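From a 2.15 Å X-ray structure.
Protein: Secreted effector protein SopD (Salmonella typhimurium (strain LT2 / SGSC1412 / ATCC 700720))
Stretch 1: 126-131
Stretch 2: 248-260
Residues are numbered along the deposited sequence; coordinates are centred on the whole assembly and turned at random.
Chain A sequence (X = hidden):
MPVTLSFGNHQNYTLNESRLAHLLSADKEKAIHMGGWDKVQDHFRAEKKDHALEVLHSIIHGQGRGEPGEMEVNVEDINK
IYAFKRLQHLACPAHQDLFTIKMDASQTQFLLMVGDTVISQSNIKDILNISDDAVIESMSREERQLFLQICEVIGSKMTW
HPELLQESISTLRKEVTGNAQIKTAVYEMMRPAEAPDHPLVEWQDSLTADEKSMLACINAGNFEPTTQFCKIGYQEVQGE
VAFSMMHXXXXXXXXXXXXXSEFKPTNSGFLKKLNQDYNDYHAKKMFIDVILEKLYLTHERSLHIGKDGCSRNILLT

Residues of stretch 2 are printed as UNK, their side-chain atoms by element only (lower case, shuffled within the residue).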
# COMPACT_ATOMS: atom_id res chain seq x y z
N ASP A 126 1.74 -11.64 10.05
CA ASP A 126 3.17 -11.42 10.25
C ASP A 126 3.73 -10.40 9.27
O ASP A 126 4.49 -9.54 9.69
CB ASP A 126 3.97 -12.75 10.20
CG ASP A 126 3.62 -13.70 11.36
OD1 ASP A 126 3.00 -13.24 12.34
OD2 ASP A 126 3.98 -14.91 11.30
N ILE A 127 3.34 -10.46 7.99
CA ILE A 127 3.72 -9.44 7.00
C ILE A 127 3.27 -8.05 7.43
O ILE A 127 4.00 -7.09 7.27
CB ILE A 127 3.07 -9.69 5.62
CG1 ILE A 127 3.91 -10.61 4.78
CG2 ILE A 127 2.93 -8.35 4.83
CD1 ILE A 127 3.15 -11.27 3.66
N LEU A 128 2.05 -7.95 7.96
CA LEU A 128 1.51 -6.67 8.39
C LEU A 128 2.01 -6.20 9.77
O LEU A 128 1.71 -5.07 10.18
CB LEU A 128 -0.05 -6.68 8.39
CG LEU A 128 -0.73 -6.79 7.01
CD1 LEU A 128 -2.23 -6.73 7.17
CD2 LEU A 128 -0.21 -5.72 6.04
N ASN A 129 2.71 -7.08 10.49
CA ASN A 129 3.12 -6.79 11.88
C ASN A 129 1.92 -6.48 12.71
O ASN A 129 1.90 -5.52 13.48
CB ASN A 129 4.14 -5.64 11.98
CG ASN A 129 4.87 -5.61 13.33
OD1 ASN A 129 5.21 -6.65 13.90
ND2 ASN A 129 5.07 -4.42 13.86
N ILE A 130 0.89 -7.30 12.56
CA ILE A 130 -0.30 -7.11 13.36
C ILE A 130 -0.55 -8.17 14.44
O ILE A 130 -0.18 -9.34 14.32
CB ILE A 130 -1.55 -6.80 12.50
CG1 ILE A 130 -1.90 -7.96 11.53
CG2 ILE A 130 -1.34 -5.49 11.73
CD1 ILE A 130 -3.45 -8.08 11.18
N SER A 131 -1.20 -7.73 15.49
CA SER A 131 -1.42 -8.55 16.64
C SER A 131 -2.52 -9.59 16.36
O SER A 131 -3.66 -9.44 16.80
CB SER A 131 -1.63 -7.64 17.88
OG SER A 131 -2.64 -8.09 18.76
N UNK A 248 -8.84 -1.74 3.60
CA UNK A 248 -8.08 -1.33 4.79
C UNK A 248 -6.63 -1.92 4.89
O UNK A 248 -5.73 -1.28 5.47
c UNK A 248 -10.09 -2.48 3.90
c UNK A 248 -10.23 -2.38 5.40
c UNK A 248 -8.91 -1.85 5.98
N UNK A 249 -6.39 -3.13 4.39
CA UNK A 249 -4.95 -3.59 4.37
C UNK A 249 -4.05 -2.69 3.49
O UNK A 249 -2.87 -2.46 3.82
s UNK A 249 -5.56 -6.14 5.09
c UNK A 249 -4.80 -5.03 3.93
N UNK A 250 -4.61 -2.19 2.39
CA UNK A 250 -3.82 -1.41 1.47
C UNK A 250 -3.62 -0.03 2.06
O UNK A 250 -2.48 0.45 2.20
c UNK A 250 -3.76 -0.31 -0.81
c UNK A 250 -4.08 -2.83 -0.58
c UNK A 250 -4.38 -1.45 0.05
c UNK A 250 -4.88 -3.13 -1.83
N UNK A 251 -4.70 0.62 2.51
CA UNK A 251 -4.44 1.87 3.21
C UNK A 251 -3.55 1.75 4.48
O UNK A 251 -2.74 2.65 4.79
o UNK A 251 -6.59 2.26 4.35
c UNK A 251 -5.74 2.71 3.37
N UNK A 252 -3.65 0.63 5.21
CA UNK A 252 -2.83 0.44 6.39
C UNK A 252 -1.38 0.36 5.99
O UNK A 252 -0.52 1.02 6.60
c UNK A 252 0.02 -2.18 9.72
c UNK A 252 -3.18 -0.89 7.12
c UNK A 252 -0.81 -1.16 10.10
c UNK A 252 -1.85 -0.75 9.27
c UNK A 252 -0.17 -2.83 8.49
o UNK A 252 1.03 -2.56 10.58
c UNK A 252 -2.09 -1.38 8.04
c UNK A 252 -1.22 -2.42 7.65
N UNK A 253 -1.11 -0.48 5.00
CA UNK A 253 0.26 -0.70 4.59
C UNK A 253 0.91 0.54 3.97
O UNK A 253 2.12 0.79 4.21
c UNK A 253 1.72 -2.58 3.39
c UNK A 253 2.34 -3.30 4.60
c UNK A 253 0.38 -1.94 3.70
c UNK A 253 1.48 -3.53 2.28
N UNK A 254 0.13 1.34 3.22
CA UNK A 254 0.62 2.64 2.71
C UNK A 254 0.88 3.65 3.78
O UNK A 254 1.91 4.29 3.74
c UNK A 254 -1.58 2.95 -0.46
c UNK A 254 1.01 2.69 -0.39
c UNK A 254 -0.36 2.49 0.38
c UNK A 254 -0.31 3.26 1.69
N UNK A 255 -0.04 3.85 4.72
CA UNK A 255 -0.00 5.07 5.57
C UNK A 255 0.13 4.86 7.04
O UNK A 255 0.44 5.79 7.76
c UNK A 255 -1.25 5.98 5.32
n UNK A 255 -0.69 7.25 3.22
n UNK A 255 -2.13 6.52 1.79
c UNK A 255 -1.47 6.33 3.89
c UNK A 255 -2.39 5.89 2.99
c UNK A 255 -1.10 7.34 1.96
N UNK A 256 -0.13 3.65 7.52
CA UNK A 256 -0.05 3.38 8.96
C UNK A 256 0.98 2.32 9.45
O UNK A 256 1.32 2.25 10.63
c UNK A 256 -1.44 3.08 9.50
o UNK A 256 -2.19 4.24 9.28
N UNK A 257 1.48 1.53 8.51
CA UNK A 257 2.36 0.40 8.84
C UNK A 257 3.60 0.85 9.60
O UNK A 257 4.29 1.73 9.13
o UNK A 257 7.11 -3.90 7.75
c UNK A 257 6.28 -1.76 7.20
c UNK A 257 5.20 -0.88 7.11
c UNK A 257 4.83 -3.42 8.19
c UNK A 257 2.78 -0.26 7.52
c UNK A 257 3.94 -1.23 7.60
c UNK A 257 6.07 -3.03 7.73
c UNK A 257 3.77 -2.53 8.14
N UNK A 258 3.87 0.25 10.76
CA UNK A 258 5.21 0.31 11.38
C UNK A 258 5.86 -1.08 11.45
O UNK A 258 5.26 -2.03 12.00
o UNK A 258 6.11 0.26 13.63
c UNK A 258 5.14 0.88 12.79
N UNK A 259 7.11 -1.19 10.94
CA UNK A 259 7.85 -2.44 10.93
C UNK A 259 8.37 -2.81 12.30
O UNK A 259 8.78 -3.98 12.51
c UNK A 259 9.29 -0.69 10.25
c UNK A 259 7.89 -0.12 10.30
c UNK A 259 9.03 -2.14 10.01
N UNK A 260 8.39 -1.84 13.21
CA UNK A 260 8.93 -2.02 14.56
C UNK A 260 8.11 -3.01 15.34
O UNK A 260 6.90 -2.87 15.46
c UNK A 260 11.72 2.04 13.55
c UNK A 260 9.53 1.52 14.31
c UNK A 260 10.40 2.40 13.72
c UNK A 260 9.96 0.29 14.74
c UNK A 260 9.01 -0.68 15.35
c UNK A 260 11.29 -0.06 14.56
c UNK A 260 12.16 0.80 13.97

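Position 248 has three side-chain carbons closing a ring onto its own backbone nitrogen, and none reaches stretch 1: Pro-248. Lacking an amide hydrogen, proline is at home in the first turn of a helix, and its O accepts from N of position 252.

Position 249 carries one carbon and then a sulfur, which packs against the Leu-128 side chain: Cys-249. Its SG lies 4.0 Å from Leu-128 CD1, a small apolar fit for a buried site.

Position 250 has four carbons, forked at the first, one arm two carbons long, and touches nothing on stretch 1: Ile-250. Its CA-to-CB bond points away from stretch 1, and its apolar bulk suits a buried site. Position 251, one carbon then one oxygen, also out of reach, is Ser-251, small enough for a buried helical position.

Position 252 bears one carbon, then a ring of six carbons carrying one oxygen; the oxygen meets the Leu-128 carbonyl and the ring its side chain: Tyr-252. OH donates a hydrogen bond to Leu-128 O at 2.6 Å, with the carbonyl at the ring edge, while CE2 packs 3.8 Å from Leu-128 CD2. Tyrosine thus supplies both a donor and an apolar surface.

Position 253 has four carbons forked at the second, one touching the Leu-128 side chain: Leu-253. Its forked apolar end brings CD1 to 3.8 Å from Leu-128 CD2. Position 254 has the same pattern but is out of reach: Leu-254, apolar and buried. Position 255, one carbon then a five-membered ring of three carbons and two nitrogens, is out of reach too: His-255, polar and partly exposed, its NE2 hydrogen-bonded elsewhere in the structure. Position 256, one carbon and one oxygen, does not touch stretch 1: Ser-256, small and polar, suiting partial exposure in the wider pi-type turn.

Position 257 shows one carbon, then a ring of six carbons bearing one oxygen, the ring lying by the Leu-128 carbonyl: Tyr-257. Its broad ring brings CD1 to 3.9 Å from Leu-128 O, at the ring edge; its buried OH finds no partner in the model.

Position 258 has one carbon then an oxygen; its backbone O accepts from Asn-129 ND2 at 3.0 Å: Ser-258. Its short hydroxyl lets OG receive a weak bond from N of position 260 at 3.1 Å. Position 259 closes three carbons onto its nitrogen: Pro-259, its CA-to-CB bond pointing away from stretch 1; its ring suits a loop. Position 260 has one carbon and a bare six-carbon ring; its backbone O takes a weak bond from Asn-129 ND2 at 2.9 Å: Phe-260. Its CA-to-CB bond points away from stretch 1, leaving the backbone to make the bond.

The contact works by joining a helix and the loop after it to the end of another helix. Asn-129, with positive phi in a Schellman motif, directs its amide toward two backbone carbonyls of the loop. Leu-128 packs against Cys-249, Tyr-252 and Leu-253, while its carbonyl is satisfied by the Tyr-252 hydroxyl.

Stretch 2 (248-260) PCISYLLHSYSPF
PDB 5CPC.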